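Local coordinates for protein L-Ala-D/L-Glu epimerase, a muconate lactonizing enzyme (Klebsiella pneumoniae subsp. pneumoniae MGH 78578, PDB 3FCP) that belongs to the muconate lactonizing enzyme group of the enolase superfamily and carries a magnesium ion in its barrel domain, at residues T73-K81 with A93-G101. Numbering follows the deposited sequence.
Sequences THYLTPLLK and ARMNGAIKG
Arg94 reaches across to the C-terminal end of helix 65-80 and grips the carbonyl of Leu79. Its NE lies 2.8 Å from Leu79 O with an N-H...O angle of 167°, and the oxygen sits nearly in the guanidinium plane; NH2 adds a weak, bent bond to the same atom. A water accepts from Arg94 NH2 and donates to Pro78 O, tying a second carbonyl of this last turn to the arginine. The reach comes from a chain extended from CG to NE, with CG anti to the backbone N (chi1 -178°). Running the opposite way alongside it, Leu79 lays CD2 over one guanidinium face, 3.4 Å from Arg94 NE, and also meets the Ala98 methyl. Deeper in, Met95 crosses two leucines at about right angles: its CE touches Leu76 CD2 at 3.6 Å and its CG touches Leu80 CD2 at 3.9 Å. All three also pack on Ile109 of helix 103-121. Ile99 CD1 meets Tyr75 CB at 3.8 Å, while the Tyr75 hydroxyl is hydrogen-bonded to Glu66 OE1 of the second subunit. Segments 73-80 and 93-98, axes 139° apart, thus share an apolar seam in the N-terminal capping domain; the helix-end carbonyls probably favour Arg94's positive charge.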
ATOM      1  N   THR A  73     -36.582  12.507  26.385  1.00 29.78           N
ATOM      2  CA  THR A  73     -38.027  12.680  26.525  1.00 30.60           C
ATOM      3  C   THR A  73     -38.868  12.099  25.389  1.00 30.51           C
ATOM      4  O   THR A  73     -39.760  11.285  25.625  1.00 28.14           O
ATOM      5  CB  THR A  73     -38.398  14.179  26.656  1.00 30.39           C
ATOM      6  OG1 THR A  73     -37.742  14.736  27.803  1.00 33.03           O
ATOM      7  CG2 THR A  73     -39.919  14.345  26.814  1.00 31.85           C
ATOM      8  N   HIS A  74     -38.575  12.511  24.159  1.00 31.32           N
ATOM      9  CA  HIS A  74     -39.353  12.072  23.003  1.00 32.01           C
ATOM     10  C   HIS A  74     -39.066  10.718  22.381  1.00 30.07           C
ATOM     11  O   HIS A  74     -39.952  10.141  21.755  1.00 29.87           O
ATOM     12  CB  HIS A  74     -39.267  13.116  21.892  1.00 35.58           C
ATOM     13  CG  HIS A  74     -39.870  14.434  22.254  1.00 42.72           C
ATOM     14  ND1 HIS A  74     -39.216  15.364  23.034  1.00 46.06           N
ATOM     15  CD2 HIS A  74     -41.076  14.973  21.955  1.00 43.73           C
ATOM     16  CE1 HIS A  74     -39.994  16.420  23.200  1.00 46.54           C
ATOM     17  NE2 HIS A  74     -41.127  16.207  22.556  1.00 46.38           N
ATOM     18  N   TYR A  75     -37.851  10.205  22.544  1.00 27.32           N
ATOM     19  CA  TYR A  75     -37.501   8.938  21.915  1.00 24.73           C
ATOM     20  C   TYR A  75     -37.099   7.795  22.834  1.00 24.90           C
ATOM     21  O   TYR A  75     -37.691   6.720  22.777  1.00 23.20           O
ATOM     22  CB  TYR A  75     -36.406   9.196  20.873  1.00 25.15           C
ATOM     23  CG  TYR A  75     -36.887  10.105  19.760  1.00 25.10           C
ATOM     24  CD1 TYR A  75     -37.691   9.611  18.733  1.00 24.41           C
ATOM     25  CD2 TYR A  75     -36.612  11.472  19.782  1.00 24.67           C
ATOM     26  CE1 TYR A  75     -38.215  10.459  17.753  1.00 26.36           C
ATOM     27  CE2 TYR A  75     -37.135  12.331  18.807  1.00 25.17           C
ATOM     28  CZ  TYR A  75     -37.937  11.816  17.799  1.00 25.98           C
ATOM     29  OH  TYR A  75     -38.483  12.656  16.853  1.00 26.67           O
ATOM     30  N   LEU A  76     -36.102   8.013  23.684  1.00 23.44           N
ATOM     31  CA  LEU A  76     -35.661   6.955  24.574  1.00 23.60           C
ATOM     32  C   LEU A  76     -36.715   6.530  25.600  1.00 24.70           C
ATOM     33  O   LEU A  76     -36.859   5.341  25.882  1.00 24.62           O
ATOM     34  CB  LEU A  76     -34.367   7.374  25.278  1.00 22.98           C
ATOM     35  CG  LEU A  76     -33.143   7.338  24.356  1.00 24.74           C
ATOM     36  CD1 LEU A  76     -31.989   8.158  24.955  1.00 23.27           C
ATOM     37  CD2 LEU A  76     -32.733   5.888  24.129  1.00 24.67           C
ATOM     38  N   THR A  77     -37.462   7.491  26.143  1.00 23.29           N
ATOM     39  CA  THR A  77     -38.464   7.163  27.148  1.00 25.23           C
ATOM     40  C   THR A  77     -39.565   6.234  26.633  1.00 26.59           C
ATOM     41  O   THR A  77     -39.812   5.178  27.218  1.00 23.70           O
ATOM     42  CB  THR A  77     -39.069   8.443  27.751  1.00 25.75           C
ATOM     43  OG1 THR A  77     -38.041   9.158  28.450  1.00 25.02           O
ATOM     44  CG2 THR A  77     -40.195   8.106  28.733  1.00 26.64           C
ATOM     45  N   PRO A  78     -40.236   6.603  25.533  1.00 27.23           N
ATOM     46  CA  PRO A  78     -41.282   5.689  25.063  1.00 28.43           C
ATOM     47  C   PRO A  78     -40.728   4.368  24.521  1.00 29.20           C
ATOM     48  O   PRO A  78     -41.431   3.358  24.484  1.00 29.79           O
ATOM     49  CB  PRO A  78     -42.021   6.515  24.005  1.00 28.45           C
ATOM     50  CG  PRO A  78     -40.965   7.469  23.505  1.00 30.84           C
ATOM     51  CD  PRO A  78     -40.270   7.874  24.787  1.00 28.96           C
ATOM     52  N   LEU A  79     -39.462   4.366  24.118  1.00 27.75           N
ATOM     53  CA  LEU A  79     -38.848   3.160  23.584  1.00 27.63           C
ATOM     54  C   LEU A  79     -38.515   2.147  24.684  1.00 27.63           C
ATOM     55  O   LEU A  79     -38.656   0.933  24.493  1.00 26.06           O
ATOM     56  CB  LEU A  79     -37.578   3.537  22.804  1.00 28.97           C
ATOM     57  CG  LEU A  79     -36.690   2.490  22.112  1.00 29.43           C
ATOM     58  CD1 LEU A  79     -35.932   1.706  23.152  1.00 32.77           C
ATOM     59  CD2 LEU A  79     -37.531   1.566  21.228  1.00 27.56           C
ATOM     60  N   LEU A  80     -38.100   2.649  25.843  1.00 27.64           N
ATOM     61  CA  LEU A  80     -37.693   1.791  26.954  1.00 26.66           C
ATOM     62  C   LEU A  80     -38.739   1.449  28.018  1.00 27.99           C
ATOM     63  O   LEU A  80     -38.613   0.437  28.703  1.00 27.38           O
ATOM     64  CB  LEU A  80     -36.459   2.399  27.630  1.00 25.62           C
ATOM     65  CG  LEU A  80     -35.239   2.546  26.707  1.00 27.57           C
ATOM     66  CD1 LEU A  80     -34.111   3.275  27.438  1.00 27.04           C
ATOM     67  CD2 LEU A  80     -34.787   1.167  26.239  1.00 27.07           C
ATOM     68  N   LYS A  81     -39.763   2.275  28.175  1.00 30.35           N
ATOM     69  CA  LYS A  81     -40.775   1.977  29.184  1.00 33.40           C
ATOM     70  C   LYS A  81     -41.497   0.660  28.890  1.00 34.45           C
ATOM     71  O   LYS A  81     -42.012   0.448  27.793  1.00 34.22           O
ATOM     72  CB  LYS A  81     -41.762   3.140  29.295  1.00 35.36           C
ATOM     73  CG  LYS A  81     -41.152   4.353  30.011  1.00 39.32           C
ATOM     74  CD  LYS A  81     -41.989   5.614  29.863  1.00 42.51           C
ATOM     75  CE  LYS A  81     -43.343   5.497  30.523  1.00 43.70           C
ATOM     76  NZ  LYS A  81     -44.117   6.754  30.321  1.00 45.02           N
ATOM     77  N   ALA A  93     -29.244  -3.092  22.411  1.00 25.76           N
ATOM     78  CA  ALA A  93     -29.569  -3.465  21.035  1.00 25.75           C
ATOM     79  C   ALA A  93     -30.838  -2.742  20.581  1.00 24.78           C
ATOM     80  O   ALA A  93     -30.954  -2.338  19.422  1.00 22.94           O
ATOM     81  CB  ALA A  93     -29.760  -4.985  20.930  1.00 26.08           C
ATOM     82  N   ARG A  94     -31.786  -2.585  21.500  1.00 24.31           N
ATOM     83  CA  ARG A  94     -33.039  -1.912  21.195  1.00 24.37           C
ATOM     84  C   ARG A  94     -32.784  -0.425  20.966  1.00 24.51           C
ATOM     85  O   ARG A  94     -33.303   0.170  20.024  1.00 24.55           O
ATOM     86  CB  ARG A  94     -34.029  -2.102  22.348  1.00 25.51           C
ATOM     87  CG  ARG A  94     -35.411  -1.484  22.119  1.00 25.16           C
ATOM     88  CD  ARG A  94     -36.348  -1.822  23.274  1.00 24.70           C
ATOM     89  NE  ARG A  94     -37.683  -1.253  23.105  1.00 26.02           N
ATOM     90  CZ  ARG A  94     -38.638  -1.775  22.336  1.00 27.49           C
ATOM     91  NH1 ARG A  94     -38.412  -2.887  21.657  1.00 29.23           N
ATOM     92  NH2 ARG A  94     -39.824  -1.181  22.242  1.00 27.40           N
ATOM     93  N   MET A  95     -31.972   0.162  21.839  1.00 25.18           N
ATOM     94  CA  MET A  95     -31.630   1.576  21.762  1.00 26.39           C
ATOM     95  C   MET A  95     -30.873   1.911  20.470  1.00 27.51           C
ATOM     96  O   MET A  95     -31.200   2.876  19.775  1.00 28.55           O
ATOM     97  CB  MET A  95     -30.771   1.969  22.978  1.00 25.20           C
ATOM     98  CG  MET A  95     -31.463   1.796  24.341  1.00 28.63           C
ATOM     99  SD  MET A  95     -30.345   2.083  25.757  1.00 27.57           S
ATOM    100  CE  MET A  95     -30.175   3.755  25.566  1.00 17.36           C
ATOM    101  N   ASN A  96     -29.858   1.117  20.149  1.00 27.01           N
ATOM    102  CA  ASN A  96     -29.071   1.387  18.953  1.00 27.27           C
ATOM    103  C   ASN A  96     -29.833   1.062  17.682  1.00 27.78           C
ATOM    104  O   ASN A  96     -29.635   1.706  16.654  1.00 26.42           O
ATOM    105  CB  ASN A  96     -27.747   0.624  19.004  1.00 26.68           C
ATOM    106  CG  ASN A  96     -26.834   1.145  20.095  1.00 30.05           C
ATOM    107  OD1 ASN A  96     -26.867   2.331  20.420  1.00 30.21           O
ATOM    108  ND2 ASN A  96     -26.011   0.272  20.661  1.00 30.12           N
ATOM    109  N   GLY A  97     -30.719   0.078  17.760  1.00 27.82           N
ATOM    110  CA  GLY A  97     -31.501  -0.285  16.596  1.00 29.40           C
ATOM    111  C   GLY A  97     -32.512   0.783  16.224  1.00 30.52           C
ATOM    112  O   GLY A  97     -32.825   0.963  15.046  1.00 30.82           O
ATOM    113  N   ALA A  98     -33.010   1.515  17.219  1.00 30.29           N
ATOM    114  CA  ALA A  98     -34.013   2.549  16.976  1.00 29.39           C
ATOM    115  C   ALA A  98     -33.504   3.988  17.013  1.00 29.43           C
ATOM    116  O   ALA A  98     -34.176   4.902  16.530  1.00 30.52           O
ATOM    117  CB  ALA A  98     -35.149   2.390  17.977  1.00 29.79           C
ATOM    118  N   ILE A  99     -32.322   4.190  17.583  1.00 28.06           N
ATOM    119  CA  ILE A  99     -31.767   5.530  17.711  1.00 28.65           C
ATOM    120  C   ILE A  99     -30.349   5.629  17.168  1.00 26.28           C
ATOM    121  O   ILE A  99     -29.445   4.980  17.685  1.00 27.24           O
ATOM    122  CB  ILE A  99     -31.717   5.968  19.201  1.00 30.59           C
ATOM    123  CG1 ILE A  99     -33.080   5.754  19.871  1.00 32.13           C
ATOM    124  CG2 ILE A  99     -31.278   7.421  19.299  1.00 29.66           C
ATOM    125  CD1 ILE A  99     -34.187   6.568  19.281  1.00 33.91           C
ATOM    126  N   LYS A 100     -30.158   6.449  16.141  1.00 24.86           N
ATOM    127  CA  LYS A 100     -28.839   6.650  15.551  1.00 24.49           C
ATOM    128  C   LYS A 100     -28.122   7.711  16.383  1.00 22.93           C
ATOM    129  O   LYS A 100     -28.747   8.670  16.840  1.00 23.03           O
ATOM    130  CB  LYS A 100     -28.961   7.148  14.103  1.00 25.87           C
ATOM    131  CG  LYS A 100     -29.657   6.194  13.150  1.00 29.31           C
ATOM    132  CD  LYS A 100     -28.852   4.914  12.941  1.00 32.44           C
ATOM    133  CE  LYS A 100     -29.482   4.050  11.851  1.00 34.56           C
ATOM    134  NZ  LYS A 100     -28.698   2.815  11.578  1.00 36.44           N
ATOM    135  N   GLY A 101     -26.819   7.532  16.576  1.00 22.34           N
ATOM    136  CA  GLY A 101     -26.041   8.488  17.347  1.00 22.17           C
ATOM    137  C   GLY A 101     -26.639   8.802  18.711  1.00 23.88           C
ATOM    138  O   GLY A 101     -27.079   7.897  19.430  1.00 23.61           O
TER
HETATM  139  O   HOH W   1     -41.746   0.767  23.470  1.00 29.28           O